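Local coordinates for protein tyrocidine synthetase 3 (Brevibacillus brevis, PDB 2JGP) that carries peptidyl carrier and condensation domains of a nonribosomal peptide synthetase and probably forms a peptide bond during assembly of the antibiotic tyrocidine, at residues D349-T354 and P426-V431; F463-S468 and I478-S483; E167-A172 and V198-R203. One frame throughout, in Å; residues are numbered along the deposited sequence.

Contact 1: D349-T354 and P426-V431; sequences DIIVGT and PLFDTV
Phe428 lays its ring against the backbone of Gly353. Its CB lies 3.6 Å from the carbonyl oxygen of Ile351. The first torsion (chi1 52°) puts CG in the crowded position, between the backbone N and the carbonyl carbon. There CG meets Gly353 N. Further out, CD1 and CE1 each come within 3.6 Å of Gly353 CA, and CZ at the tip is only slightly farther from that carbon. Gly353 CA therefore sits over the ring centre, 3.5 Å from the centroid and 6° off the ring normal. This is a CH-pi contact. The opposite face has Pro426 O above it, offset toward the rim. Phe409 of helix 409-415 also meets this ring.

Gly353 is gripped by its backbone as well. Its N-H donates to Thr430 O at 3.0 Å, in the plane of the carbonyl and nearly straight (158°). Gly353 O in turn lies 3.2 Å from Val431 CA in a CA-H...O contact. Gly353 and Val431 form a single beta bridge, and the two chains run the same way there. On the N-terminal side of the bridge the chains are farther apart, and a water spans them. It donates to Ile351 O and accepts from Asp429 N.

Ile351 crosses Phe428 at about a right angle. Its CD1 reaches Leu427 O at 3.4 Å. Val352 touches Thr430 through their CG2 methyls. The hydroxyl of Thr430 bonds elsewhere, to Tyr337 and to Leu465 O.

The contact joins the start of strand 350-356 to the start of strand 430-435 inside the condensation domain. Between the two segments, one direct hydrogen bond and one water bridge add to the aliphatic packing and the ring contact. Gly353 has no side chain, and the aromatic face lies directly on its CA.

Contact 2: F463-S468 and I478-S483; sequences FDLTFS and IGVEYS
Phe467 overlaps Ile478 with the tip of its ring. CG is anti to the backbone N (chi1 -179°), and CZ comes within 3.4 Å of Ile478 CG2. Ile478 CD1 also touches CZ and CE2. Nearer the backbone, Phe467 CD1 meets Val480 CG2 at 3.9 Å. The other methyl of Val480, CG1, packs against Leu465 CD1, and Leu465 CB touches Tyr482 CB. Leu465, Phe467, Val480 and Tyr482 share one face of the sheet. Helix 489-508 packs on this face: Phe499 meets the Phe467 ring and Met492 touches Tyr482.

The two strands form an antiparallel beta hairpin, with axes 4.6 Å apart and at 175°. Leu465-Tyr482 and Phe467-Val480 are non-hydrogen-bonded pairs. Thr466-Glu481 and Ser468-Gly479 are hydrogen-bonded pairs, each joined by two backbone bonds. Gly479 N to Ser468 O is short, at 2.6 Å. Ser483 N to Asp464 O, at 3.0 Å, extends the pairing to the residue before strand 465-471.

On the other face the Thr466 and Glu481 side chains run alongside each other in the same direction. Their polar ends do not touch directly. A water joins them, 2.6 Å from Thr466 OG1 and 2.7 Å from Glu481 OE2. Ser468 is on this face too, and its hydroxyl bonds to that of Thr433 on the adjoining strand 430-435.

Contact 3: E167-A172 and V198-R203; sequences EDVPFA and VAPLIR
Val169 packs both methyls against the Ala199-Pro200 corner. Its first torsion (chi1 -59°) sets CG1 anti to the carbonyl carbon, and that methyl meets Ala199 CB at 3.9 Å. CG2 stands between the backbone N and the carbonyl carbon. It lies over Pro200, 3.9 Å from CD and almost as near to CB. The Val169 and Pro200 side chains run alongside each other with opposed directions.

The peptide bond before Pro200 is cis. Ala199 CB and the proline ring both reach Val169 from this bend. The ring's CD comes 3.1 Å from Pro170 O, and its CG is 3.5 Å from the same oxygen. No hydrogen bond links the two segments, so the contact is one of shape and apolar surface.

Phe171 has CG anti to the backbone N (chi1 176°). The ring meets the other segment with its edge. CD1 is 4.3 Å from Pro200 CG, and CE1 is 4.1 Å from Ile202 O. Leu201, between these two partners, is the centre of an inverse gamma turn.

Arg203 turns its guanidinium elsewhere, to Pro193 O and in a cation-pi contact to Phe194. The backbone of Leu201 bonds to His221, which opens the HHxxxDG motif of condensation domains. Helix 133-146 packs on the loop 167-172, with Ile144 touching Val169 and Phe171, and Phe140 also touching Phe171. Segment 167-172 leads into strand 174-177, and segment 198-203 runs into the start of strand 202-210. These two strands are parallel neighbours in the five-stranded sheet.

In the fold
Contact 3 comes first along the chain, then contact 1, then contact 2, each closing before the next opens. All lie in the condensation domain. Contacts 1 and 2 are close, with centres 12 Å apart. They meet where strands 430-435 and 465-471 pair in the four-stranded sheet. Contact 3 lies at the start of strand 202-210 of the five-stranded sheet, its centre 38 Å from that of contact 1 and 35 Å from that of contact 2. The two sheets are consistent with the two halves of the acyltransferase-like fold of condensation domains. Strand 447-451, between segments 426-431 and 463-468, crosses to the edge of the five-stranded sheet and so links the halves.

Contact 1: D349-T354 and P426-V431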
loop_
_atom_site.group_PDB
_atom_site.type_symbol
_atom_site.label_atom_id
_atom_site.label_comp_id
_atom_site.label_asym_id
_atom_site.label_seq_id
_atom_site.Cartn_x
_atom_site.Cartn_y
_atom_site.Cartn_z
ATOM N N ASP A 349 -17.141 16.919 -0.772
ATOM C CA ASP A 349 -16.341 16.395 -1.873
ATOM C C ASP A 349 -14.914 16.341 -1.342
ATOM O O ASP A 349 -14.294 17.378 -1.087
ATOM C CB ASP A 349 -16.451 17.324 -3.082
ATOM C CG ASP A 349 -15.789 16.769 -4.331
ATOM O OD1 ASP A 349 -15.132 15.702 -4.276
ATOM O OD2 ASP A 349 -15.917 17.437 -5.381
ATOM N N ILE A 350 -14.414 15.118 -1.165
ATOM C CA ILE A 350 -13.212 14.868 -0.379
ATOM C C ILE A 350 -12.341 13.796 -1.015
ATOM O O ILE A 350 -12.849 12.764 -1.459
ATOM C CB ILE A 350 -13.582 14.399 1.050
ATOM C CG1 ILE A 350 -14.479 15.448 1.727
ATOM C CG2 ILE A 350 -12.314 14.134 1.875
ATOM C CD1 ILE A 350 -14.680 15.244 3.191
ATOM N N ILE A 351 -11.031 14.047 -1.037
ATOM C CA ILE A 351 -10.048 13.087 -1.552
ATOM C C ILE A 351 -9.188 12.589 -0.391
ATOM O O ILE A 351 -8.658 13.388 0.382
ATOM C CB ILE A 351 -9.156 13.715 -2.642
ATOM C CG1 ILE A 351 -10.023 14.380 -3.723
ATOM C CG2 ILE A 351 -8.240 12.660 -3.264
ATOM C CD1 ILE A 351 -9.254 15.249 -4.676
ATOM N N VAL A 352 -9.081 11.266 -0.264
ATOM C CA VAL A 352 -8.278 10.626 0.776
ATOM C C VAL A 352 -7.272 9.694 0.117
ATOM O O VAL A 352 -7.653 8.857 -0.684
ATOM C CB VAL A 352 -9.160 9.796 1.731
ATOM C CG1 VAL A 352 -8.292 8.987 2.703
ATOM C CG2 VAL A 352 -10.147 10.711 2.484
ATOM N N GLY A 353 -5.998 9.843 0.456
ATOM C CA GLY A 353 -4.966 8.936 -0.047
ATOM C C GLY A 353 -5.082 7.578 0.608
ATOM O O GLY A 353 -5.175 7.487 1.824
ATOM N N THR A 354 -5.104 6.516 -0.195
ATOM C CA THR A 354 -5.133 5.155 0.338
ATOM C C THR A 354 -3.972 4.323 -0.218
ATOM O O THR A 354 -3.987 3.921 -1.387
ATOM C CB THR A 354 -6.460 4.448 0.043
ATOM O OG1 THR A 354 -6.708 4.426 -1.368
ATOM C CG2 THR A 354 -7.618 5.156 0.751
ATOM N N PRO A 426 0.038 17.039 -3.060
ATOM C CA PRO A 426 -0.788 16.970 -4.258
ATOM C C PRO A 426 -1.969 16.009 -4.089
ATOM O O PRO A 426 -1.817 14.915 -3.526
ATOM C CB PRO A 426 0.189 16.493 -5.346
ATOM C CG PRO A 426 1.307 15.848 -4.629
ATOM C CD PRO A 426 1.386 16.479 -3.272
ATOM N N LEU A 427 -3.138 16.464 -4.536
ATOM C CA LEU A 427 -4.383 15.690 -4.580
ATOM C C LEU A 427 -5.048 15.414 -3.226
ATOM O O LEU A 427 -6.272 15.497 -3.129
ATOM C CB LEU A 427 -4.218 14.384 -5.379
ATOM C CG LEU A 427 -4.233 14.546 -6.902
ATOM C CD1 LEU A 427 -4.007 13.211 -7.584
ATOM C CD2 LEU A 427 -5.541 15.173 -7.380
ATOM N N PHE A 428 -4.267 15.068 -2.201
ATOM C CA PHE A 428 -4.829 14.801 -0.868
ATOM C C PHE A 428 -3.889 15.232 0.261
ATOM O O PHE A 428 -2.665 15.189 0.123
ATOM C CB PHE A 428 -5.204 13.319 -0.713
ATOM C CG PHE A 428 -4.099 12.370 -1.073
ATOM C CD1 PHE A 428 -3.131 12.015 -0.139
ATOM C CD2 PHE A 428 -4.020 11.837 -2.348
ATOM C CE1 PHE A 428 -2.103 11.145 -0.475
ATOM C CE2 PHE A 428 -2.995 10.963 -2.689
ATOM C CZ PHE A 428 -2.039 10.615 -1.750
ATOM N N ASP A 429 -4.486 15.651 1.374
ATOM C CA ASP A 429 -3.743 16.084 2.560
ATOM C C ASP A 429 -3.960 15.174 3.759
ATOM O O ASP A 429 -3.494 15.462 4.858
ATOM C CB ASP A 429 -4.130 17.517 2.898
ATOM C CG ASP A 429 -3.553 18.497 1.917
ATOM O OD1 ASP A 429 -2.313 18.490 1.756
ATOM O OD2 ASP A 429 -4.326 19.245 1.290
ATOM N N THR A 430 -4.663 14.070 3.539
ATOM C CA THR A 430 -4.808 13.047 4.550
ATOM C C THR A 430 -4.703 11.668 3.911
ATOM O O THR A 430 -4.996 11.504 2.730
ATOM C CB THR A 430 -6.144 13.182 5.309
ATOM O OG1 THR A 430 -6.202 12.195 6.337
ATOM C CG2 THR A 430 -7.330 13.002 4.369
ATOM N N VAL A 431 -4.272 10.697 4.712
ATOM C CA VAL A 431 -4.121 9.316 4.284
ATOM C C VAL A 431 -4.890 8.410 5.241
ATOM O O VAL A 431 -4.949 8.677 6.442
ATOM C CB VAL A 431 -2.623 8.903 4.249
ATOM C CG1 VAL A 431 -2.466 7.392 4.161
ATOM C CG2 VAL A 431 -1.916 9.591 3.086
HETATM O O HOH W 1 -7.364 15.705 1.297
#

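Contact 2: F463-S468 and I478-S483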
loop_
_atom_site.group_PDB
_atom_site.type_symbol
_atom_site.label_atom_id
_atom_site.label_comp_id
_atom_site.label_asym_id
_atom_site.label_seq_id
_atom_site.Cartn_x
_atom_site.Cartn_y
_atom_site.Cartn_z
ATOM N N PHE A 463 1.773 14.141 5.898
ATOM C CA PHE A 463 0.467 14.727 5.589
ATOM C C PHE A 463 -0.107 15.430 6.808
ATOM O O PHE A 463 0.388 15.231 7.913
ATOM C CB PHE A 463 -0.480 13.630 5.118
ATOM C CG PHE A 463 0.030 12.878 3.932
ATOM C CD1 PHE A 463 0.703 11.676 4.093
ATOM C CD2 PHE A 463 -0.140 13.384 2.653
ATOM C CE1 PHE A 463 1.187 10.981 2.993
ATOM C CE2 PHE A 463 0.346 12.701 1.547
ATOM C CZ PHE A 463 1.010 11.495 1.720
ATOM N N ASP A 464 -1.144 16.249 6.607
ATOM C CA ASP A 464 -1.804 16.943 7.723
ATOM C C ASP A 464 -2.115 15.948 8.814
ATOM O O ASP A 464 -1.872 16.197 9.994
ATOM C CB ASP A 464 -3.111 17.599 7.286
ATOM C CG ASP A 464 -2.896 18.834 6.461
ATOM O OD1 ASP A 464 -1.738 19.124 6.106
ATOM O OD2 ASP A 464 -3.895 19.518 6.173
ATOM N N LEU A 465 -2.668 14.814 8.403
ATOM C CA LEU A 465 -2.813 13.691 9.302
ATOM C C LEU A 465 -2.959 12.373 8.546
ATOM O O LEU A 465 -3.437 12.340 7.409
ATOM C CB LEU A 465 -3.978 13.919 10.276
ATOM C CG LEU A 465 -5.418 13.729 9.801
ATOM C CD1 LEU A 465 -5.835 12.300 10.004
ATOM C CD2 LEU A 465 -6.359 14.652 10.571
ATOM N N THR A 466 -2.490 11.302 9.179
ATOM C CA THR A 466 -2.642 9.953 8.663
ATOM C C THR A 466 -3.485 9.178 9.660
ATOM O O THR A 466 -3.121 9.073 10.835
ATOM C CB THR A 466 -1.284 9.258 8.500
ATOM O OG1 THR A 466 -0.517 9.947 7.507
ATOM C CG2 THR A 466 -1.463 7.803 8.089
ATOM N N PHE A 467 -4.614 8.653 9.185
ATOM C CA PHE A 467 -5.576 7.960 10.027
ATOM C C PHE A 467 -5.356 6.467 9.817
ATOM O O PHE A 467 -5.438 5.995 8.691
ATOM C CB PHE A 467 -6.997 8.364 9.619
ATOM C CG PHE A 467 -8.080 7.732 10.450
ATOM C CD1 PHE A 467 -8.687 8.443 11.474
ATOM C CD2 PHE A 467 -8.504 6.432 10.199
ATOM C CE1 PHE A 467 -9.689 7.868 12.236
ATOM C CE2 PHE A 467 -9.503 5.855 10.960
ATOM C CZ PHE A 467 -10.096 6.575 11.979
ATOM N N SER A 468 -5.053 5.742 10.890
ATOM C CA SER A 468 -4.716 4.324 10.808
ATOM C C SER A 468 -5.620 3.481 11.696
ATOM O O SER A 468 -5.668 3.681 12.909
ATOM C CB SER A 468 -3.268 4.096 11.230
ATOM O OG SER A 468 -2.375 4.663 10.290
ATOM N N ILE A 478 -7.738 2.841 16.749
ATOM C CA ILE A 478 -7.718 3.975 15.837
ATOM C C ILE A 478 -6.509 4.845 16.173
ATOM O O ILE A 478 -6.404 5.356 17.288
ATOM C CB ILE A 478 -9.026 4.796 15.971
ATOM C CG1 ILE A 478 -10.216 3.970 15.481
ATOM C CG2 ILE A 478 -8.956 6.091 15.174
ATOM C CD1 ILE A 478 -10.140 3.612 14.009
ATOM N N GLY A 479 -5.596 4.985 15.212
ATOM C CA GLY A 479 -4.397 5.806 15.379
ATOM C C GLY A 479 -4.437 7.015 14.461
ATOM O O GLY A 479 -4.859 6.911 13.306
ATOM N N VAL A 480 -4.003 8.163 14.981
ATOM C CA VAL A 480 -3.879 9.380 14.180
ATOM C C VAL A 480 -2.489 9.963 14.377
ATOM O O VAL A 480 -2.100 10.295 15.496
ATOM C CB VAL A 480 -4.959 10.422 14.535
ATOM C CG1 VAL A 480 -4.786 11.695 13.701
ATOM C CG2 VAL A 480 -6.346 9.834 14.317
ATOM N N GLU A 481 -1.738 10.030 13.281
ATOM C CA GLU A 481 -0.459 10.708 13.228
ATOM C C GLU A 481 -0.749 12.053 12.584
ATOM O O GLU A 481 -1.288 12.103 11.484
ATOM C CB GLU A 481 0.524 9.909 12.378
ATOM C CG GLU A 481 1.829 10.611 12.070
ATOM C CD GLU A 481 2.600 9.897 10.981
ATOM O OE1 GLU A 481 3.296 8.912 11.302
ATOM O OE2 GLU A 481 2.501 10.316 9.804
ATOM N N TYR A 482 -0.395 13.137 13.265
ATOM C CA TYR A 482 -0.811 14.468 12.825
ATOM C C TYR A 482 0.322 15.477 12.888
ATOM O O TYR A 482 1.275 15.308 13.647
ATOM C CB TYR A 482 -1.983 14.959 13.675
ATOM C CG TYR A 482 -1.677 15.076 15.150
ATOM C CD1 TYR A 482 -1.219 16.272 15.691
ATOM C CD2 TYR A 482 -1.859 13.996 16.005
ATOM C CE1 TYR A 482 -0.937 16.387 17.049
ATOM C CE2 TYR A 482 -1.580 14.101 17.361
ATOM C CZ TYR A 482 -1.123 15.296 17.874
ATOM O OH TYR A 482 -0.847 15.402 19.208
ATOM N N SER A 483 0.184 16.532 12.091
ATOM C CA SER A 483 1.138 17.631 12.058
ATOM C C SER A 483 1.065 18.439 13.349
ATOM O O SER A 483 0.015 18.978 13.682
ATOM C CB SER A 483 0.834 18.555 10.877
ATOM O OG SER A 483 0.906 17.853 9.654
HETATM O O HOH W 2 0.893 11.970 8.440
#

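Contact 3: E167-A172 and V198-R203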
loop_
_atom_site.group_PDB
_atom_site.type_symbol
_atom_site.label_atom_id
_atom_site.label_comp_id
_atom_site.label_asym_id
_atom_site.label_seq_id
_atom_site.Cartn_x
_atom_site.Cartn_y
_atom_site.Cartn_z
ATOM N N GLU A 167 26.135 -9.216 -9.851
ATOM C CA GLU A 167 26.493 -10.604 -9.558
ATOM C C GLU A 167 26.693 -10.898 -8.061
ATOM O O GLU A 167 25.947 -11.685 -7.466
ATOM C CB GLU A 167 27.787 -10.974 -10.326
ATOM C CG GLU A 167 28.257 -9.983 -11.447
ATOM C CD GLU A 167 28.736 -8.607 -10.933
ATOM O OE1 GLU A 167 29.447 -8.541 -9.903
ATOM O OE2 GLU A 167 28.400 -7.585 -11.573
ATOM N N ASP A 168 27.718 -10.272 -7.483
ATOM C CA ASP A 168 28.078 -10.409 -6.070
ATOM C C ASP A 168 28.382 -9.015 -5.540
ATOM O O ASP A 168 28.791 -8.146 -6.306
ATOM C CB ASP A 168 29.332 -11.270 -5.901
ATOM C CG ASP A 168 29.119 -12.716 -6.309
ATOM O OD1 ASP A 168 28.308 -13.416 -5.663
ATOM O OD2 ASP A 168 29.779 -13.160 -7.272
ATOM N N VAL A 169 28.197 -8.809 -4.237
ATOM C CA VAL A 169 28.507 -7.523 -3.602
ATOM C C VAL A 169 29.162 -7.728 -2.236
ATOM O O VAL A 169 28.902 -8.736 -1.570
ATOM C CB VAL A 169 27.238 -6.673 -3.421
ATOM C CG1 VAL A 169 26.574 -6.414 -4.769
ATOM C CG2 VAL A 169 26.261 -7.356 -2.450
ATOM N N PRO A 170 30.001 -6.767 -1.805
ATOM C CA PRO A 170 30.644 -6.886 -0.498
ATOM C C PRO A 170 29.695 -6.518 0.641
ATOM O O PRO A 170 28.927 -5.558 0.532
ATOM C CB PRO A 170 31.802 -5.887 -0.584
ATOM C CG PRO A 170 31.333 -4.846 -1.525
ATOM C CD PRO A 170 30.384 -5.521 -2.495
ATOM N N PHE A 171 29.736 -7.293 1.717
ATOM C CA PHE A 171 28.951 -6.993 2.907
ATOM C C PHE A 171 29.644 -7.539 4.147
ATOM O O PHE A 171 30.076 -8.686 4.159
ATOM C CB PHE A 171 27.540 -7.583 2.798
ATOM C CG PHE A 171 26.705 -7.387 4.037
ATOM C CD1 PHE A 171 25.907 -6.262 4.180
ATOM C CD2 PHE A 171 26.729 -8.325 5.064
ATOM C CE1 PHE A 171 25.143 -6.079 5.318
ATOM C CE2 PHE A 171 25.971 -8.142 6.213
ATOM C CZ PHE A 171 25.177 -7.016 6.338
ATOM N N ALA A 172 29.743 -6.706 5.178
ATOM C CA ALA A 172 30.186 -7.149 6.492
ATOM C C ALA A 172 29.258 -6.587 7.563
ATOM O O ALA A 172 28.814 -5.434 7.478
ATOM C CB ALA A 172 31.627 -6.716 6.754
ATOM N N VAL A 198 26.344 2.383 -5.176
ATOM C CA VAL A 198 27.061 1.307 -4.499
ATOM C C VAL A 198 26.098 0.330 -3.836
ATOM O O VAL A 198 25.427 0.665 -2.859
ATOM C CB VAL A 198 28.035 1.870 -3.445
ATOM C CG1 VAL A 198 28.711 0.738 -2.658
ATOM C CG2 VAL A 198 29.079 2.758 -4.109
ATOM N N ALA A 199 26.032 -0.878 -4.386
ATOM C CA ALA A 199 25.305 -1.975 -3.771
ATOM C C ALA A 199 26.241 -2.676 -2.781
ATOM O O ALA A 199 27.461 -2.676 -2.972
ATOM C CB ALA A 199 24.804 -2.953 -4.836
ATOM N N PRO A 200 25.689 -3.252 -1.704
ATOM C CA PRO A 200 24.281 -3.345 -1.341
ATOM C C PRO A 200 23.763 -2.085 -0.641
ATOM O O PRO A 200 24.479 -1.471 0.164
ATOM C CB PRO A 200 24.265 -4.525 -0.376
ATOM C CG PRO A 200 25.573 -4.430 0.319
ATOM C CD PRO A 200 26.548 -3.898 -0.695
ATOM N N LEU A 201 22.525 -1.709 -0.937
ATOM C CA LEU A 201 21.881 -0.587 -0.256
ATOM C C LEU A 201 21.193 -1.051 1.031
ATOM O O LEU A 201 20.049 -0.692 1.314
ATOM C CB LEU A 201 20.898 0.113 -1.192
ATOM C CG LEU A 201 21.597 0.735 -2.401
ATOM C CD1 LEU A 201 20.609 1.060 -3.500
ATOM C CD2 LEU A 201 22.393 1.973 -1.977
ATOM N N ILE A 202 21.915 -1.855 1.805
ATOM C CA ILE A 202 21.471 -2.282 3.121
ATOM C C ILE A 202 22.705 -2.315 4.000
ATOM O O ILE A 202 23.790 -2.689 3.541
ATOM C CB ILE A 202 20.763 -3.664 3.087
ATOM C CG1 ILE A 202 20.275 -4.061 4.488
ATOM C CG2 ILE A 202 21.684 -4.742 2.525
ATOM C CD1 ILE A 202 19.249 -5.197 4.501
ATOM N N ARG A 203 22.546 -1.894 5.251
ATOM C CA ARG A 203 23.638 -1.962 6.218
ATOM C C ARG A 203 23.106 -2.448 7.557
ATOM O O ARG A 203 21.926 -2.265 7.881
ATOM C CB ARG A 203 24.374 -0.623 6.352
ATOM C CG ARG A 203 23.496 0.607 6.474
ATOM C CD ARG A 203 24.341 1.858 6.721
ATOM N NE ARG A 203 24.983 2.373 5.506
ATOM C CZ ARG A 203 24.716 3.541 4.921
ATOM N NH1 ARG A 203 23.818 4.375 5.422
ATOM N NH2 ARG A 203 25.364 3.888 3.817
#